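Local coordinates for protein type II restriction enzyme SfiI (PDB 2EZV) that recognises the double-stranded DNA sequence GGCCNNNNNGGCC as a tetramer and cuts it endonucleolytically, leaving 5'-phosphate ends, at residues D[2-7]-D[151-156]; D[11-16]-D[189-194]; D[26-31]-D[59-64]. All blocks are in the same frame, centred on the assembly; numbering follows the deposited sequence.

Contact 1 of 3, residues D[2-7]-D[151-156]; sequences HQDYRE and VLPAVT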
loop_
_atom_site.group_PDB
_atom_site.type_symbol
_atom_site.label_atom_id
_atom_site.label_comp_id
_atom_site.label_asym_id
_atom_site.label_seq_id
_atom_site.Cartn_x
_atom_site.Cartn_y
_atom_site.Cartn_z
ATOM N N HIS D 2 21.751 -9.032 -14.839
ATOM C CA HIS D 2 20.859 -9.123 -15.991
ATOM C C HIS D 2 19.449 -8.586 -15.755
ATOM O O HIS D 2 19.004 -8.442 -14.613
ATOM C CB HIS D 2 20.732 -10.583 -16.422
ATOM C CG HIS D 2 22.041 -11.254 -16.680
ATOM N ND1 HIS D 2 22.819 -10.969 -17.783
ATOM C CD2 HIS D 2 22.712 -12.195 -15.976
ATOM C CE1 HIS D 2 23.912 -11.709 -17.747
ATOM N NE2 HIS D 2 23.872 -12.461 -16.661
ATOM N N GLN D 3 18.761 -8.289 -16.855
ATOM C CA GLN D 3 17.375 -7.834 -16.806
ATOM C C GLN D 3 16.547 -8.901 -17.526
ATOM O O GLN D 3 15.389 -9.138 -17.191
ATOM C CB GLN D 3 17.190 -6.491 -17.519
ATOM C CG GLN D 3 17.700 -5.267 -16.768
ATOM C CD GLN D 3 17.140 -3.974 -17.351
ATOM O OE1 GLN D 3 17.284 -3.707 -18.544
ATOM N NE2 GLN D 3 16.489 -3.170 -16.508
ATOM N N ASP D 4 17.162 -9.540 -18.519
ATOM C CA ASP D 4 16.517 -10.586 -19.309
ATOM C C ASP D 4 16.822 -11.928 -18.646
ATOM O O ASP D 4 17.963 -12.381 -18.637
ATOM C CB ASP D 4 17.083 -10.578 -20.731
ATOM C CG ASP D 4 16.249 -11.389 -21.702
ATOM O OD1 ASP D 4 15.894 -12.541 -21.379
ATOM O OD2 ASP D 4 15.958 -10.871 -22.798
ATOM N N TYR D 5 15.802 -12.570 -18.100
ATOM C CA TYR D 5 16.004 -13.840 -17.426
ATOM C C TYR D 5 16.638 -14.913 -18.318
ATOM O O TYR D 5 17.298 -15.821 -17.820
ATOM C CB TYR D 5 14.681 -14.340 -16.868
ATOM C CG TYR D 5 13.817 -15.049 -17.876
ATOM C CD1 TYR D 5 13.814 -16.443 -17.955
ATOM C CD2 TYR D 5 13.013 -14.334 -18.764
ATOM C CE1 TYR D 5 13.032 -17.107 -18.886
ATOM C CE2 TYR D 5 12.227 -14.989 -19.707
ATOM C CZ TYR D 5 12.245 -16.376 -19.758
ATOM O OH TYR D 5 11.490 -17.038 -20.684
ATOM N N ARG D 6 16.444 -14.819 -19.630
ATOM C CA ARG D 6 17.024 -15.808 -20.534
ATOM C C ARG D 6 18.551 -15.780 -20.487
ATOM O O ARG D 6 19.201 -16.783 -20.762
ATOM C CB ARG D 6 16.514 -15.582 -21.964
ATOM C CG ARG D 6 15.036 -15.944 -22.137
ATOM C CD ARG D 6 14.433 -15.398 -23.421
ATOM N NE ARG D 6 14.593 -13.953 -23.529
ATOM C CZ ARG D 6 14.014 -13.205 -24.462
ATOM N NH1 ARG D 6 13.226 -13.766 -25.374
ATOM N NH2 ARG D 6 14.232 -11.894 -24.493
ATOM N N GLU D 7 19.125 -14.640 -20.123
ATOM C CA GLU D 7 20.570 -14.541 -20.034
ATOM C C GLU D 7 21.063 -15.131 -18.717
ATOM O O GLU D 7 22.267 -15.176 -18.465
ATOM C CB GLU D 7 21.017 -13.093 -20.113
ATOM C CG GLU D 7 20.472 -12.336 -21.275
ATOM C CD GLU D 7 21.062 -10.956 -21.347
ATOM O OE1 GLU D 7 21.376 -10.397 -20.269
ATOM O OE2 GLU D 7 21.207 -10.432 -22.471
ATOM N N VAL D 151 10.759 -4.475 -26.112
ATOM C CA VAL D 151 10.165 -5.267 -25.056
ATOM C C VAL D 151 11.176 -5.873 -24.093
ATOM O O VAL D 151 12.325 -6.130 -24.447
ATOM C CB VAL D 151 9.294 -6.385 -25.660
ATOM C CG1 VAL D 151 8.143 -5.767 -26.415
ATOM C CG2 VAL D 151 10.129 -7.257 -26.597
ATOM N N LEU D 152 10.719 -6.087 -22.865
ATOM C CA LEU D 152 11.518 -6.674 -21.796
ATOM C C LEU D 152 10.685 -7.804 -21.203
ATOM O O LEU D 152 9.620 -7.569 -20.654
ATOM C CB LEU D 152 11.796 -5.626 -20.721
ATOM C CG LEU D 152 12.490 -6.112 -19.451
ATOM C CD1 LEU D 152 13.902 -6.564 -19.785
ATOM C CD2 LEU D 152 12.520 -4.988 -18.428
ATOM N N PRO D 153 11.163 -9.047 -21.299
ATOM C CA PRO D 153 10.403 -10.175 -20.754
ATOM C C PRO D 153 10.346 -10.256 -19.228
ATOM O O PRO D 153 11.376 -10.177 -18.553
ATOM C CB PRO D 153 11.105 -11.382 -21.366
ATOM C CG PRO D 153 12.539 -10.922 -21.412
ATOM C CD PRO D 153 12.430 -9.497 -21.904
ATOM N N ALA D 154 9.137 -10.407 -18.691
ATOM C CA ALA D 154 8.954 -10.535 -17.250
ATOM C C ALA D 154 8.776 -12.023 -16.977
ATOM O O ALA D 154 7.756 -12.621 -17.339
ATOM C CB ALA D 154 7.719 -9.757 -16.791
ATOM N N VAL D 155 9.779 -12.621 -16.348
ATOM C CA VAL D 155 9.750 -14.043 -16.050
ATOM C C VAL D 155 8.545 -14.517 -15.264
ATOM O O VAL D 155 8.096 -13.870 -14.316
ATOM C CB VAL D 155 10.972 -14.483 -15.247
ATOM C CG1 VAL D 155 11.408 -15.874 -15.711
ATOM C CG2 VAL D 155 12.074 -13.456 -15.380
ATOM N N THR D 156 8.063 -15.686 -15.654
ATOM C CA THR D 156 6.927 -16.333 -15.029
ATOM C C THR D 156 7.445 -17.279 -13.957
ATOM O O THR D 156 8.345 -18.073 -14.212
ATOM C CB THR D 156 6.124 -17.137 -16.100
ATOM O OG1 THR D 156 4.967 -16.386 -16.486
ATOM C CG2 THR D 156 5.707 -18.502 -15.582
HETATM O O HOH W 1 13.755 -11.038 -17.467
#

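Contact 2 of 3, residues D[11-16]-D[189-194]; sequences DELESV and ARLKQR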
loop_
_atom_site.group_PDB
_atom_site.type_symbol
_atom_site.label_atom_id
_atom_site.label_comp_id
_atom_site.label_asym_id
_atom_site.label_seq_id
_atom_site.Cartn_x
_atom_site.Cartn_y
_atom_site.Cartn_z
ATOM N N ASP D 11 21.117 -22.470 -13.145
ATOM C CA ASP D 11 21.281 -22.419 -11.697
ATOM C C ASP D 11 20.747 -21.127 -11.096
ATOM O O ASP D 11 20.033 -21.148 -10.089
ATOM C CB ASP D 11 22.752 -22.588 -11.315
ATOM C CG ASP D 11 23.159 -24.036 -11.222
ATOM O OD1 ASP D 11 22.278 -24.909 -11.381
ATOM O OD2 ASP D 11 24.355 -24.303 -10.982
ATOM N N GLU D 12 21.092 -20.007 -11.719
ATOM C CA GLU D 12 20.650 -18.705 -11.240
ATOM C C GLU D 12 19.137 -18.599 -11.339
ATOM O O GLU D 12 18.494 -18.005 -10.472
ATOM C CB GLU D 12 21.331 -17.596 -12.047
ATOM C CG GLU D 12 22.848 -17.743 -12.053
ATOM C CD GLU D 12 23.543 -16.803 -13.017
ATOM O OE1 GLU D 12 23.014 -16.557 -14.124
ATOM O OE2 GLU D 12 24.637 -16.326 -12.671
ATOM N N LEU D 13 18.572 -19.189 -12.391
ATOM C CA LEU D 13 17.125 -19.181 -12.584
ATOM C C LEU D 13 16.433 -19.917 -11.441
ATOM O O LEU D 13 15.454 -19.430 -10.888
ATOM C CB LEU D 13 16.753 -19.834 -13.917
ATOM C CG LEU D 13 15.251 -19.939 -14.190
ATOM C CD1 LEU D 13 14.624 -18.563 -14.047
ATOM C CD2 LEU D 13 14.999 -20.498 -15.579
ATOM N N GLU D 14 16.943 -21.088 -11.078
ATOM C CA GLU D 14 16.340 -21.854 -9.982
ATOM C C GLU D 14 16.462 -21.045 -8.694
ATOM O O GLU D 14 15.582 -21.069 -7.831
ATOM C CB GLU D 14 17.050 -23.202 -9.793
ATOM C CG GLU D 14 16.987 -24.142 -10.994
ATOM C CD GLU D 14 17.009 -25.599 -10.580
ATOM O OE1 GLU D 14 17.777 -26.390 -11.173
ATOM O OE2 GLU D 14 16.244 -25.960 -9.657
ATOM N N SER D 15 17.570 -20.328 -8.579
ATOM C CA SER D 15 17.839 -19.510 -7.417
ATOM C C SER D 15 16.763 -18.452 -7.204
ATOM O O SER D 15 16.345 -18.214 -6.069
ATOM C CB SER D 15 19.211 -18.844 -7.563
ATOM O OG SER D 15 19.503 -18.041 -6.440
ATOM N N VAL D 16 16.309 -17.817 -8.280
ATOM C CA VAL D 16 15.281 -16.797 -8.124
ATOM C C VAL D 16 13.947 -17.437 -7.779
ATOM O O VAL D 16 13.100 -16.807 -7.137
ATOM C CB VAL D 16 15.088 -15.918 -9.396
ATOM C CG1 VAL D 16 16.335 -15.937 -10.244
ATOM C CG2 VAL D 16 13.878 -16.358 -10.157
ATOM N N ALA D 189 9.822 -23.443 -17.548
ATOM C CA ALA D 189 9.989 -24.208 -18.774
ATOM C C ALA D 189 11.466 -24.431 -19.126
ATOM O O ALA D 189 11.856 -25.537 -19.491
ATOM C CB ALA D 189 9.276 -23.493 -19.924
ATOM N N ARG D 190 12.280 -23.385 -19.010
ATOM C CA ARG D 190 13.707 -23.473 -19.328
ATOM C C ARG D 190 14.429 -24.606 -18.614
ATOM O O ARG D 190 15.533 -24.988 -19.017
ATOM C CB ARG D 190 14.433 -22.177 -18.969
ATOM C CG ARG D 190 14.342 -21.059 -19.986
ATOM C CD ARG D 190 15.303 -19.949 -19.574
ATOM N NE ARG D 190 16.680 -20.422 -19.618
ATOM C CZ ARG D 190 17.713 -19.802 -19.061
ATOM N NH1 ARG D 190 17.540 -18.669 -18.396
ATOM N NH2 ARG D 190 18.931 -20.315 -19.175
ATOM N N LEU D 191 13.807 -25.130 -17.560
ATOM C CA LEU D 191 14.391 -26.193 -16.754
ATOM C C LEU D 191 13.889 -27.597 -17.087
ATOM O O LEU D 191 14.119 -28.537 -16.323
ATOM C CB LEU D 191 14.128 -25.900 -15.272
ATOM C CG LEU D 191 14.723 -24.585 -14.760
ATOM C CD1 LEU D 191 14.139 -24.233 -13.401
ATOM C CD2 LEU D 191 16.234 -24.720 -14.691
ATOM N N LYS D 192 13.218 -27.747 -18.224
ATOM C CA LYS D 192 12.688 -29.049 -18.616
ATOM C C LYS D 192 13.737 -30.158 -18.648
ATOM O O LYS D 192 13.541 -31.210 -18.046
ATOM C CB LYS D 192 11.989 -28.962 -19.979
ATOM C CG LYS D 192 11.447 -30.299 -20.439
ATOM C CD LYS D 192 10.450 -30.160 -21.571
ATOM C CE LYS D 192 9.991 -31.535 -22.031
ATOM N NZ LYS D 192 9.567 -32.402 -20.887
ATOM N N GLN D 193 14.847 -29.924 -19.344
ATOM C CA GLN D 193 15.903 -30.927 -19.442
ATOM C C GLN D 193 16.333 -31.449 -18.065
ATOM O O GLN D 193 16.667 -32.629 -17.917
ATOM C CB GLN D 193 17.105 -30.348 -20.189
ATOM N N ARG D 194 16.315 -30.570 -17.063
ATOM C CA ARG D 194 16.703 -30.943 -15.706
ATOM C C ARG D 194 15.649 -31.723 -14.918
ATOM O O ARG D 194 15.993 -32.631 -14.168
ATOM C CB ARG D 194 17.080 -29.698 -14.888
ATOM C CG ARG D 194 18.406 -29.060 -15.246
ATOM C CD ARG D 194 18.782 -27.995 -14.216
ATOM N NE ARG D 194 20.088 -27.409 -14.493
ATOM C CZ ARG D 194 20.658 -26.462 -13.758
ATOM N NH1 ARG D 194 20.038 -25.981 -12.690
ATOM N NH2 ARG D 194 21.850 -25.998 -14.093
HETATM O O HOH W 2 23.411 -23.699 -14.242
#

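Contact 3 of 3, residues D[26-31]-D[59-64]; sequences QALQQY and QYALEV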
loop_
_atom_site.group_PDB
_atom_site.type_symbol
_atom_site.label_atom_id
_atom_site.label_comp_id
_atom_site.label_asym_id
_atom_site.label_seq_id
_atom_site.Cartn_x
_atom_site.Cartn_y
_atom_site.Cartn_z
ATOM N N GLN D 26 7.368 -17.406 4.346
ATOM C CA GLN D 26 7.343 -16.548 5.532
ATOM C C GLN D 26 5.963 -15.943 5.674
ATOM O O GLN D 26 5.425 -15.844 6.773
ATOM C CB GLN D 26 8.325 -15.382 5.418
ATOM C CG GLN D 26 9.736 -15.703 5.817
ATOM C CD GLN D 26 9.916 -15.960 7.299
ATOM O OE1 GLN D 26 10.734 -16.774 7.676
ATOM N NE2 GLN D 26 9.173 -15.258 8.137
ATOM N N ALA D 27 5.412 -15.505 4.550
ATOM C CA ALA D 27 4.096 -14.887 4.530
ATOM C C ALA D 27 3.071 -15.865 5.080
ATOM O O ALA D 27 2.336 -15.550 6.011
ATOM C CB ALA D 27 3.734 -14.476 3.110
ATOM N N LEU D 28 3.043 -17.065 4.518
ATOM C CA LEU D 28 2.097 -18.070 4.973
ATOM C C LEU D 28 2.367 -18.411 6.439
ATOM O O LEU D 28 1.437 -18.537 7.233
ATOM C CB LEU D 28 2.200 -19.308 4.085
ATOM C CG LEU D 28 1.693 -19.034 2.663
ATOM C CD1 LEU D 28 2.204 -20.094 1.692
ATOM C CD2 LEU D 28 0.162 -18.970 2.681
ATOM N N GLN D 29 3.639 -18.533 6.803
ATOM C CA GLN D 29 3.985 -18.853 8.178
ATOM C C GLN D 29 3.423 -17.820 9.146
ATOM O O GLN D 29 2.695 -18.160 10.082
ATOM C CB GLN D 29 5.501 -18.922 8.357
ATOM C CG GLN D 29 5.915 -19.047 9.823
ATOM C CD GLN D 29 5.394 -20.322 10.480
ATOM O OE1 GLN D 29 5.166 -20.359 11.691
ATOM N NE2 GLN D 29 5.219 -21.376 9.685
ATOM N N GLN D 30 3.770 -16.559 8.915
ATOM C CA GLN D 30 3.329 -15.474 9.772
ATOM C C GLN D 30 1.818 -15.256 9.728
ATOM O O GLN D 30 1.244 -14.629 10.620
ATOM C CB GLN D 30 4.104 -14.198 9.406
ATOM C CG GLN D 30 5.614 -14.382 9.618
ATOM C CD GLN D 30 6.445 -13.122 9.442
ATOM O OE1 GLN D 30 7.641 -13.125 9.717
ATOM N NE2 GLN D 30 5.822 -12.048 8.982
ATOM N N TYR D 31 1.171 -15.790 8.700
ATOM C CA TYR D 31 -0.276 -15.664 8.561
ATOM C C TYR D 31 -0.994 -16.958 8.958
ATOM O O TYR D 31 -2.220 -17.023 8.903
ATOM C CB TYR D 31 -0.629 -15.333 7.113
ATOM C CG TYR D 31 -2.070 -14.913 6.918
ATOM C CD1 TYR D 31 -2.528 -13.684 7.404
ATOM C CD2 TYR D 31 -2.983 -15.744 6.260
ATOM C CE1 TYR D 31 -3.857 -13.293 7.242
ATOM C CE2 TYR D 31 -4.320 -15.357 6.097
ATOM C CZ TYR D 31 -4.746 -14.135 6.591
ATOM O OH TYR D 31 -6.061 -13.749 6.450
ATOM N N GLN D 59 -4.262 -15.170 -0.703
ATOM C CA GLN D 59 -4.168 -13.776 -1.084
ATOM C C GLN D 59 -3.798 -12.866 0.085
ATOM O O GLN D 59 -2.882 -12.055 -0.031
ATOM C CB GLN D 59 -5.480 -13.285 -1.700
ATOM C CG GLN D 59 -5.486 -11.773 -1.888
ATOM C CD GLN D 59 -6.740 -11.240 -2.545
ATOM O OE1 GLN D 59 -7.021 -10.047 -2.475
ATOM N NE2 GLN D 59 -7.492 -12.114 -3.197
ATOM N N TYR D 60 -4.515 -12.994 1.199
ATOM C CA TYR D 60 -4.259 -12.155 2.370
ATOM C C TYR D 60 -2.863 -12.381 2.913
ATOM O O TYR D 60 -2.210 -11.451 3.383
ATOM C CB TYR D 60 -5.285 -12.429 3.470
ATOM C CG TYR D 60 -6.692 -12.004 3.118
ATOM C CD1 TYR D 60 -7.795 -12.706 3.609
ATOM C CD2 TYR D 60 -6.928 -10.892 2.313
ATOM C CE1 TYR D 60 -9.095 -12.311 3.308
ATOM C CE2 TYR D 60 -8.223 -10.485 2.008
ATOM C CZ TYR D 60 -9.301 -11.200 2.509
ATOM O OH TYR D 60 -10.588 -10.804 2.214
ATOM N N ALA D 61 -2.414 -13.628 2.848
ATOM C CA ALA D 61 -1.092 -13.977 3.322
ATOM C C ALA D 61 0.001 -13.363 2.454
ATOM O O ALA D 61 0.958 -12.787 2.976
ATOM C CB ALA D 61 -0.932 -15.505 3.353
ATOM N N LEU D 62 -0.161 -13.459 1.134
ATOM C CA LEU D 62 0.847 -12.978 0.190
ATOM C C LEU D 62 0.851 -11.517 -0.253
ATOM O O LEU D 62 1.926 -10.956 -0.475
ATOM C CB LEU D 62 0.840 -13.845 -1.079
ATOM C CG LEU D 62 0.781 -15.377 -1.019
ATOM C CD1 LEU D 62 1.512 -15.934 -2.236
ATOM C CD2 LEU D 62 1.404 -15.915 0.245
ATOM N N GLU D 63 -0.321 -10.904 -0.408
ATOM C CA GLU D 63 -0.385 -9.520 -0.881
ATOM C C GLU D 63 0.373 -8.567 0.021
ATOM O O GLU D 63 0.772 -7.464 -0.390
ATOM C CB GLU D 63 -1.842 -9.053 -1.022
ATOM C CG GLU D 63 -2.655 -9.002 0.273
ATOM C CD GLU D 63 -4.124 -8.640 0.029
ATOM O OE1 GLU D 63 -4.579 -8.696 -1.139
ATOM O OE2 GLU D 63 -4.831 -8.313 1.001
ATOM N N VAL D 64 0.608 -9.033 1.240
ATOM C CA VAL D 64 1.272 -8.257 2.269
ATOM C C VAL D 64 2.805 -8.350 2.170
ATOM O O VAL D 64 3.530 -7.548 2.757
ATOM C CB VAL D 64 0.718 -8.748 3.652
ATOM C CG1 VAL D 64 1.810 -9.317 4.514
ATOM C CG2 VAL D 64 -0.058 -7.631 4.334
HETATM O O HOH W 3 1.558 -12.950 5.562
#

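Contact 1 of 3, residues D[2-7]-D[151-156]
Y5 and P153 belong to a packing contact in which the N-terminal loop, ahead of helix 10-41, lies across the start of strand 151-167; the two pieces run 63° apart and bury 339 Å² between them. No direct hydrogen bond joins them, so side-chain packing and one water carry the contact. The phenol ring of Y5 lies with one face against V155: CG1 sits 3.5 Å from the ring centroid and 22° off the normal, a CH-pi contact displaced toward the CG-CD1 side. CG of R6 covers part of the opposite face, while P153 CB comes to the ring edge, 4.1 Å from CE2. The crowded chi1 of Y5 (82°), with CG between the backbone N and the carbonyl carbon, brings the ring root to V155. Beside it, the P153 ring meets the D4-R6 ion pair, which lies within the loop, at about a right angle: its CG lies 3.6 Å from R6 NH2. R6 grips D4 side-on, NE to OD1 and NH2 to OD2 (2.6 Å), both through syn lone pairs and close to the guanidinium plane. The anti lone pair of D4 OD1 takes the R6 backbone N at 2.9 Å, which fixes the carboxylate from two sides. A water links the backbones, donating to Q3 O and to P153 O (2.8 Å) and accepting from Y5 N. Rings of H141 and H188 also meet Y5, and Q3 OE1 accepts from L265 N of the second subunit. The D4-R6 arrangement is an Asx turn closed by a salt bridge, set against a strand of the mixed central sheet.

Contact 2 of 3, residues D[11-16]-D[189-194]
E14 and L191 mark the closest backbone approach, with CA atoms 8.3 Å apart, where the early part of helix 10-41 faces a short 3-10 segment and the first turn of helix 192-195; L191 holds the N-cap position of that helix. At this spacing side chains do the touching. R194, extended from CG to NE, reaches back to two carboxylates. Its NH1 and NH2 close end-on upon a single oxygen, D11 OD1, at 2.8 and 3.0 Å; NH1 arrives nearly in line with the C-O bond, whereas NH2 comes from above the carboxylate plane. NH1 also donates to E14 OE1 at 2.8 Å, in the guanidinium plane and through the anti lone pair. NH1 thus serves two acids, and the positive charge of the guanidinium probably offsets part of the repulsion between the two carboxylates. Next to this network L191 CD1 packs 3.7 Å from E14 CG, and L13 CD2 rests 3.8 Å from R190 CB. The other oxygen, E14 OE2, pairs with R233 and Y195. An alanine in place of E14 would probably leave R194 with D11 as its one acid here, deprive R233 and Y195 of their shared acceptor, and open a gap beside L191. R190 turns its NH1 to L8 O, tying the segment to the loop before the long helix. L10 and E17 of helix 10-41 extend the packing around L191, so residues 189-194, which follow strand 176-186, lie against the first turns of the long helix.

Contact 3 of 3, residues D[26-31]-D[59-64]
Y31 reaches from helix 10-41 over A61 and Y60 of helix 49-62, and its side chain can be followed outward. CB lies 3.8 Å from A61 CB; chi1 of -169° sets CG anti to the backbone N, and CG keeps similar distances to A61 CA and CB. CD2 comes to 3.6 Å from A61 CB. One ring face thus lies over the A61 backbone, its N being offset toward the rim. CE1 and CE2 both pass near Y60 CB, CZ is closer to that carbon at 3.6 Å, and OH ends 3.4 Å from it, also near Y60 CD1. The hydroxyl's polar partner is E34 on its own helix; Y60 OH bonds to F74 O of the third subunit. L28 CD2 also meets A61 CB, at 3.7 Å, and L28 CG approaches L62 CD2. A27 CB touches A61 O at 3.3 Å, the CA atoms being just 5.4 Å apart, and a water donates to both A27 O and A61 O. Such close backbones joined through small residues are characteristic of alanine-mediated helix-helix packing, here between the two N-terminal helices of this PDDEXK-clan nuclease.

Contacts 1 and 2 are neighbours, their centres 13 Å apart, and they touch where R190 NH1 lies 2.9 Å from Y5 O. Their segments alternate along the chain: 2-7, 11-16, 151-156, 189-194. Together they fasten the N-terminal loop and the start of helix 10-41 to strand 151-167 and to the chain following strand 176-186, strands paired in the mixed sheet. The centre of contact 3 is about 26 Å from that of contact 1 and about 25 Å from that of contact 2; it lies further along helix 10-41 and joins residues 28 apart that fall between the segments of the other two. The long helix therefore spans from the sheet-side contacts to the helix pair, where contact 3 meets two other subunits of the tetramer.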